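Local coordinates for protein lysozyme (Penaeus vannamei, PDB 6UKC) that probably hydrolyses the beta-1,4 linkages of bacterial peptidoglycan and of chitodextrins, as a C-type lysozyme of glycosyl hydrolase family 22 with a role in innate immunity, at residues 15-20 and 86-91; 26-30 and 94-98. All coordinates share one frame; numbering follows the deposited sequence.

Contact 1 (15-20 and 86-91); sequences LLKRDY and DITEAL
With CG opposite its own carbonyl carbon (chi1 -61°), Tyr-20 sends its ring from segment 15-20 across to Leu-91 and Thr-88; Leu-91, its CG trans to the backbone N (chi1 179°), answers by sliding past the ring in the reverse direction. Its CD2 then lies over one ring face, 3.8 Å from the Tyr-20 centroid and 22° off the ring normal, a CH-pi contact displaced toward CG. At the far end of the ring the hydroxyl is met near the ring plane: Tyr-20 OH and Thr-88 OG1 are 2.7 Å apart, a hydrogen-bonding distance. Thr-88 OG1 in turn donates to the syn lone pair of Asp-86 OD1. Asp-86 OD1 also accepts from Thr-88 N at 2.9 Å, the capping bond at the start of helix 88-105. A water held by Ile-87 N makes a further, weak link to the phenol. Away from the hydroxyl the contact is aliphatic. Ile-87 CD1 sits 3.8 Å from Leu-15 CD2, the two side chains meeting tip to tip, and 3.7 Å from Leu-16 CD2, where they cross at about a right angle. Phe-7 also touches Leu-15 and Ile-87. The chemistry thus implies a two-part join: apolar side chains pack Leu-15, Leu-16 and Tyr-20 against Ile-87 and Leu-91, while the phenol is tied to the Thr-88 hydroxyl, itself bound to the capping carboxylate of Asp-86.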
loop_
_atom_site.group_PDB
_atom_site.type_symbol
_atom_site.label_atom_id
_atom_site.label_comp_id
_atom_site.label_asym_id
_atom_site.label_seq_id
_atom_site.Cartn_x
_atom_site.Cartn_y
_atom_site.Cartn_z
ATOM N N LEU A 15 -6.260 11.674 5.230
ATOM C CA LEU A 15 -6.915 10.522 5.903
ATOM C C LEU A 15 -5.898 9.783 6.777
ATOM O O LEU A 15 -6.237 9.429 7.939
ATOM C CB LEU A 15 -7.481 9.562 4.861
ATOM C CG LEU A 15 -8.027 8.271 5.456
ATOM C CD1 LEU A 15 -9.294 8.561 6.253
ATOM C CD2 LEU A 15 -8.263 7.229 4.382
ATOM N N LEU A 16 -4.727 9.473 6.210
ATOM C CA LEU A 16 -3.660 8.752 6.963
ATOM C C LEU A 16 -3.251 9.588 8.195
ATOM O O LEU A 16 -2.993 8.992 9.271
ATOM C CB LEU A 16 -2.484 8.463 6.032
ATOM C CG LEU A 16 -2.766 7.508 4.869
ATOM C CD1 LEU A 16 -1.559 7.435 3.949
ATOM C CD2 LEU A 16 -3.114 6.108 5.357
ATOM N N LYS A 17 -3.266 10.922 8.092
ATOM C CA LYS A 17 -2.894 11.798 9.228
ATOM C C LYS A 17 -4.040 11.868 10.248
ATOM O O LYS A 17 -3.787 11.670 11.441
ATOM C CB LYS A 17 -2.548 13.208 8.754
ATOM C CG LYS A 17 -2.174 14.170 9.883
ATOM C CD LYS A 17 -0.895 13.796 10.624
ATOM C CE LYS A 17 0.342 13.890 9.745
ATOM N NZ LYS A 17 1.583 13.721 10.524
ATOM N N ARG A 18 -5.250 12.192 9.810
ATOM C CA ARG A 18 -6.421 12.443 10.701
ATOM C C ARG A 18 -6.815 11.156 11.448
ATOM O O ARG A 18 -6.935 11.199 12.697
ATOM C CB ARG A 18 -7.583 13.002 9.871
ATOM C CG ARG A 18 -8.757 13.504 10.699
ATOM C CD ARG A 18 -9.970 13.867 9.870
ATOM N NE ARG A 18 -10.143 12.906 8.777
ATOM C CZ ARG A 18 -9.873 13.145 7.478
ATOM N NH1 ARG A 18 -9.438 14.328 7.073
ATOM N NH2 ARG A 18 -10.049 12.192 6.580
ATOM N N ASP A 19 -6.976 10.039 10.733
ATOM C CA ASP A 19 -7.664 8.842 11.280
ATOM C C ASP A 19 -6.663 7.831 11.840
ATOM O O ASP A 19 -7.065 7.078 12.764
ATOM C CB ASP A 19 -8.535 8.165 10.234
ATOM C CG ASP A 19 -9.760 8.971 9.865
ATOM O OD1 ASP A 19 -9.845 10.152 10.257
ATOM O OD2 ASP A 19 -10.616 8.401 9.185
ATOM N N TYR A 20 -5.437 7.793 11.307
ATOM C CA TYR A 20 -4.406 6.768 11.633
ATOM C C TYR A 20 -3.187 7.368 12.346
ATOM O O TYR A 20 -2.321 6.555 12.776
ATOM C CB TYR A 20 -4.021 6.029 10.351
ATOM C CG TYR A 20 -5.201 5.322 9.747
ATOM C CD1 TYR A 20 -5.698 4.166 10.335
ATOM C CD2 TYR A 20 -5.881 5.857 8.670
ATOM C CE1 TYR A 20 -6.813 3.524 9.824
ATOM C CE2 TYR A 20 -7.019 5.239 8.169
ATOM C CZ TYR A 20 -7.478 4.066 8.741
ATOM O OH TYR A 20 -8.565 3.434 8.226
ATOM N N ASP A 86 -13.063 1.388 3.060
ATOM C CA ASP A 86 -12.316 1.508 4.333
ATOM C C ASP A 86 -10.954 0.797 4.238
ATOM O O ASP A 86 -10.953 -0.450 4.092
ATOM C CB ASP A 86 -13.149 0.939 5.472
ATOM C CG ASP A 86 -12.470 1.081 6.806
ATOM O OD1 ASP A 86 -11.376 0.484 6.992
ATOM O OD2 ASP A 86 -13.025 1.797 7.631
ATOM N N ILE A 87 -9.858 1.548 4.456
ATOM C CA ILE A 87 -8.456 1.122 4.162
ATOM C C ILE A 87 -7.804 0.529 5.408
ATOM O O ILE A 87 -6.629 0.109 5.318
ATOM C CB ILE A 87 -7.615 2.299 3.629
ATOM C CG1 ILE A 87 -7.463 3.410 4.680
ATOM C CG2 ILE A 87 -8.231 2.802 2.341
ATOM C CD1 ILE A 87 -6.119 4.093 4.701
ATOM N N THR A 88 -8.488 0.531 6.545
ATOM C CA THR A 88 -7.890 -0.024 7.790
ATOM C C THR A 88 -7.074 -1.298 7.492
ATOM O O THR A 88 -5.870 -1.331 7.867
ATOM C CB THR A 88 -8.943 -0.214 8.892
ATOM O OG1 THR A 88 -9.630 1.037 9.032
ATOM C CG2 THR A 88 -8.314 -0.624 10.207
ATOM N N GLU A 89 -7.680 -2.335 6.904
ATOM C CA GLU A 89 -7.017 -3.669 6.798
ATOM C C GLU A 89 -5.903 -3.597 5.746
ATOM O O GLU A 89 -4.866 -4.266 5.940
ATOM C CB GLU A 89 -8.027 -4.748 6.429
ATOM C CG GLU A 89 -9.086 -4.980 7.483
ATOM C CD GLU A 89 -8.643 -5.789 8.685
ATOM O OE1 GLU A 89 -9.555 -6.265 9.384
ATOM O OE2 GLU A 89 -7.406 -5.958 8.911
ATOM N N ALA A 90 -6.119 -2.821 4.672
ATOM C CA ALA A 90 -5.106 -2.551 3.625
ATOM C C ALA A 90 -3.862 -1.992 4.308
ATOM O O ALA A 90 -2.771 -2.572 4.127
ATOM C CB ALA A 90 -5.638 -1.608 2.566
ATOM N N LEU A 91 -4.049 -0.970 5.149
ATOM C CA LEU A 91 -2.932 -0.302 5.851
ATOM C C LEU A 91 -2.307 -1.306 6.831
ATOM O O LEU A 91 -1.051 -1.516 6.761
ATOM C CB LEU A 91 -3.486 0.955 6.520
ATOM C CG LEU A 91 -2.494 1.794 7.329
ATOM C CD1 LEU A 91 -1.271 2.195 6.500
ATOM C CD2 LEU A 91 -3.188 3.019 7.881
HETATM O O HOH W 1 -10.625 4.154 5.733
#

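Contact 2 (26-30 and 94-98); sequences DIKNW and AETIR
This is a side-chain contact between two long helices, 24-38 and 88-105, part apolar and part water-bridged, its centre about 6 Å from the centre of the chain. The axes of the two short segments, 26-30 and 94-98, run at 98° to each other and come no closer than 13.2 Å, so the gap is spanned by side chains, chiefly the indole of Trp-30. Its six-membered ring reaches Ala-94: Trp-30 CH2 lies 3.5 Å from Ala-94 CB. Farther along the indole comes Arg-98: NH1 approaches Trp-30 CZ2 to 3.3 Å, the guanidinium plane turned 35° from the ring plane. Arg-98 gets there with CG trans to the backbone N (chi1 -164°) and a bend at chi3. Both helices belong to the alpha-helical part of the C-type lysozyme fold, and the buried tryptophan also meets Tyr-111 and Trp-114 edge-to-face and touches Phe-58, so several parts of the chain converge on it. The charged groups lie to one side of the indole. Asp-26 OD2 and Arg-98 NH1 form only a long salt bridge, at 3.9 Å, but one water joins them more closely: it donates to Asp-26 OD2 and to Glu-95 OE1, and accepts from Trp-30 NE1 at 3.0 Å and from Arg-98 NH1 at 3.1 Å. It lies in the plane of both the indole and the guanidinium, at their edges, and thereby satisfies the indole N-H. The two carboxylates, with Asp-26 OD2 and Glu-95 OE1 4.6 Å apart, appear to share this donor, which together with the arginine may ease their mutual repulsion. A second water donates to Asp-26 OD2 and receives a weak bond from Arg-98 NH2.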
loop_
_atom_site.group_PDB
_atom_site.type_symbol
_atom_site.label_atom_id
_atom_site.label_comp_id
_atom_site.label_asym_id
_atom_site.label_seq_id
_atom_site.Cartn_x
_atom_site.Cartn_y
_atom_site.Cartn_z
ATOM N N ASP A 26 5.887 8.043 7.083
ATOM C CA ASP A 26 4.962 6.963 6.685
ATOM C C ASP A 26 4.094 7.517 5.572
ATOM O O ASP A 26 4.018 6.841 4.487
ATOM C CB ASP A 26 4.119 6.448 7.853
ATOM C CG ASP A 26 4.871 5.564 8.841
ATOM O OD1 ASP A 26 6.135 5.518 8.763
ATOM O OD2 ASP A 26 4.188 4.946 9.675
ATOM N N ILE A 27 3.503 8.700 5.798
ATOM C CA ILE A 27 2.457 9.235 4.871
ATOM C C ILE A 27 3.082 9.440 3.479
ATOM O O ILE A 27 2.558 8.846 2.488
ATOM C CB ILE A 27 1.778 10.506 5.406
ATOM C CG1 ILE A 27 0.831 10.186 6.572
ATOM C CG2 ILE A 27 1.045 11.246 4.292
ATOM C CD1 ILE A 27 0.413 11.395 7.373
ATOM N N LYS A 28 4.195 10.180 3.385
ATOM C CA LYS A 28 4.762 10.508 2.040
ATOM C C LYS A 28 5.039 9.200 1.286
ATOM O O LYS A 28 4.808 9.153 0.050
ATOM C CB LYS A 28 6.005 11.396 2.152
ATOM C CG LYS A 28 7.227 10.762 2.797
ATOM C CD LYS A 28 8.250 11.802 3.172
ATOM C CE LYS A 28 9.627 11.237 3.440
ATOM N NZ LYS A 28 10.538 12.332 3.874
ATOM N N ASN A 29 5.477 8.162 2.007
ATOM C CA ASN A 29 5.791 6.847 1.397
ATOM C C ASN A 29 4.482 6.157 0.986
ATOM O O ASN A 29 4.455 5.587 -0.124
ATOM C CB ASN A 29 6.690 6.004 2.300
ATOM C CG ASN A 29 8.149 6.400 2.185
ATOM O OD1 ASN A 29 8.717 6.312 1.110
ATOM N ND2 ASN A 29 8.747 6.898 3.260
ATOM N N TRP A 30 3.438 6.152 1.826
ATOM C CA TRP A 30 2.216 5.383 1.461
ATOM C C TRP A 30 1.505 6.107 0.304
ATOM O O TRP A 30 1.046 5.421 -0.651
ATOM C CB TRP A 30 1.296 5.113 2.671
ATOM C CG TRP A 30 1.826 4.124 3.666
ATOM C CD1 TRP A 30 1.896 4.309 5.020
ATOM C CD2 TRP A 30 2.307 2.780 3.423
ATOM N NE1 TRP A 30 2.412 3.194 5.634
ATOM C CE2 TRP A 30 2.678 2.238 4.682
ATOM C CE3 TRP A 30 2.477 1.982 2.281
ATOM C CZ2 TRP A 30 3.202 0.956 4.825
ATOM C CZ3 TRP A 30 3.015 0.719 2.418
ATOM C CH2 TRP A 30 3.357 0.209 3.674
ATOM N N ALA A 94 -0.305 -3.717 4.799
ATOM C CA ALA A 94 0.874 -3.048 4.189
ATOM C C ALA A 94 1.948 -2.864 5.277
ATOM O O ALA A 94 3.122 -3.172 5.024
ATOM C CB ALA A 94 0.486 -1.746 3.503
ATOM N N GLU A 95 1.576 -2.456 6.489
ATOM C CA GLU A 95 2.586 -2.267 7.568
ATOM C C GLU A 95 3.249 -3.598 7.924
ATOM O O GLU A 95 4.430 -3.569 8.322
ATOM C CB GLU A 95 1.934 -1.670 8.806
ATOM C CG GLU A 95 1.550 -0.222 8.581
ATOM C CD GLU A 95 0.860 0.445 9.753
ATOM O OE1 GLU A 95 0.944 1.671 9.860
ATOM O OE2 GLU A 95 0.231 -0.275 10.534
ATOM N N THR A 96 2.502 -4.707 7.874
ATOM C CA THR A 96 3.056 -6.078 8.061
ATOM C C THR A 96 4.003 -6.437 6.904
ATOM O O THR A 96 5.070 -7.071 7.173
ATOM C CB THR A 96 1.934 -7.117 8.155
ATOM O OG1 THR A 96 1.203 -6.746 9.313
ATOM C CG2 THR A 96 2.426 -8.546 8.270
ATOM N N ILE A 97 3.608 -6.123 5.660
ATOM C CA ILE A 97 4.487 -6.369 4.474
ATOM C C ILE A 97 5.788 -5.573 4.667
ATOM O O ILE A 97 6.875 -6.177 4.538
ATOM C CB ILE A 97 3.765 -6.023 3.161
ATOM C CG1 ILE A 97 2.609 -6.999 2.905
ATOM C CG2 ILE A 97 4.741 -5.964 1.984
ATOM C CD1 ILE A 97 1.710 -6.587 1.788
ATOM N N ARG A 98 5.687 -4.288 5.003
ATOM C CA ARG A 98 6.845 -3.416 5.333
ATOM C C ARG A 98 7.640 -4.011 6.507
ATOM O O ARG A 98 8.864 -4.077 6.405
ATOM C CB ARG A 98 6.401 -1.994 5.697
ATOM C CG ARG A 98 7.547 -0.988 5.651
ATOM C CD ARG A 98 7.198 0.378 6.230
ATOM N NE ARG A 98 6.661 0.233 7.568
ATOM C CZ ARG A 98 5.680 0.957 8.088
ATOM N NH1 ARG A 98 5.104 1.915 7.377
ATOM N NH2 ARG A 98 5.261 0.701 9.322
HETATM O O HOH W 2 2.458 3.116 8.586
HETATM O O HOH W 3 4.524 2.987 11.342
#

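Overall arrangement
The centres of contacts 1 and 2 are about 11 Å apart, and both use helix 88-105: contact 1 its first turn and the residues leading into it, contact 2 the next part. Their other partners, helices 9-20 and 24-38, follow each other in the chain. The order 15-20, 26-30, 86-91, 94-98 makes the contacts alternate, with the three-stranded sheet between the second and third segments. They also touch directly, since Leu-16 CD1 lies 3.9 Å from Trp-30 CB and Leu-91 CD1 3.9 Å from Trp-30 NE1. Helix 88-105 is therefore joined to both N-terminal helices within the helical part of the lysozyme fold.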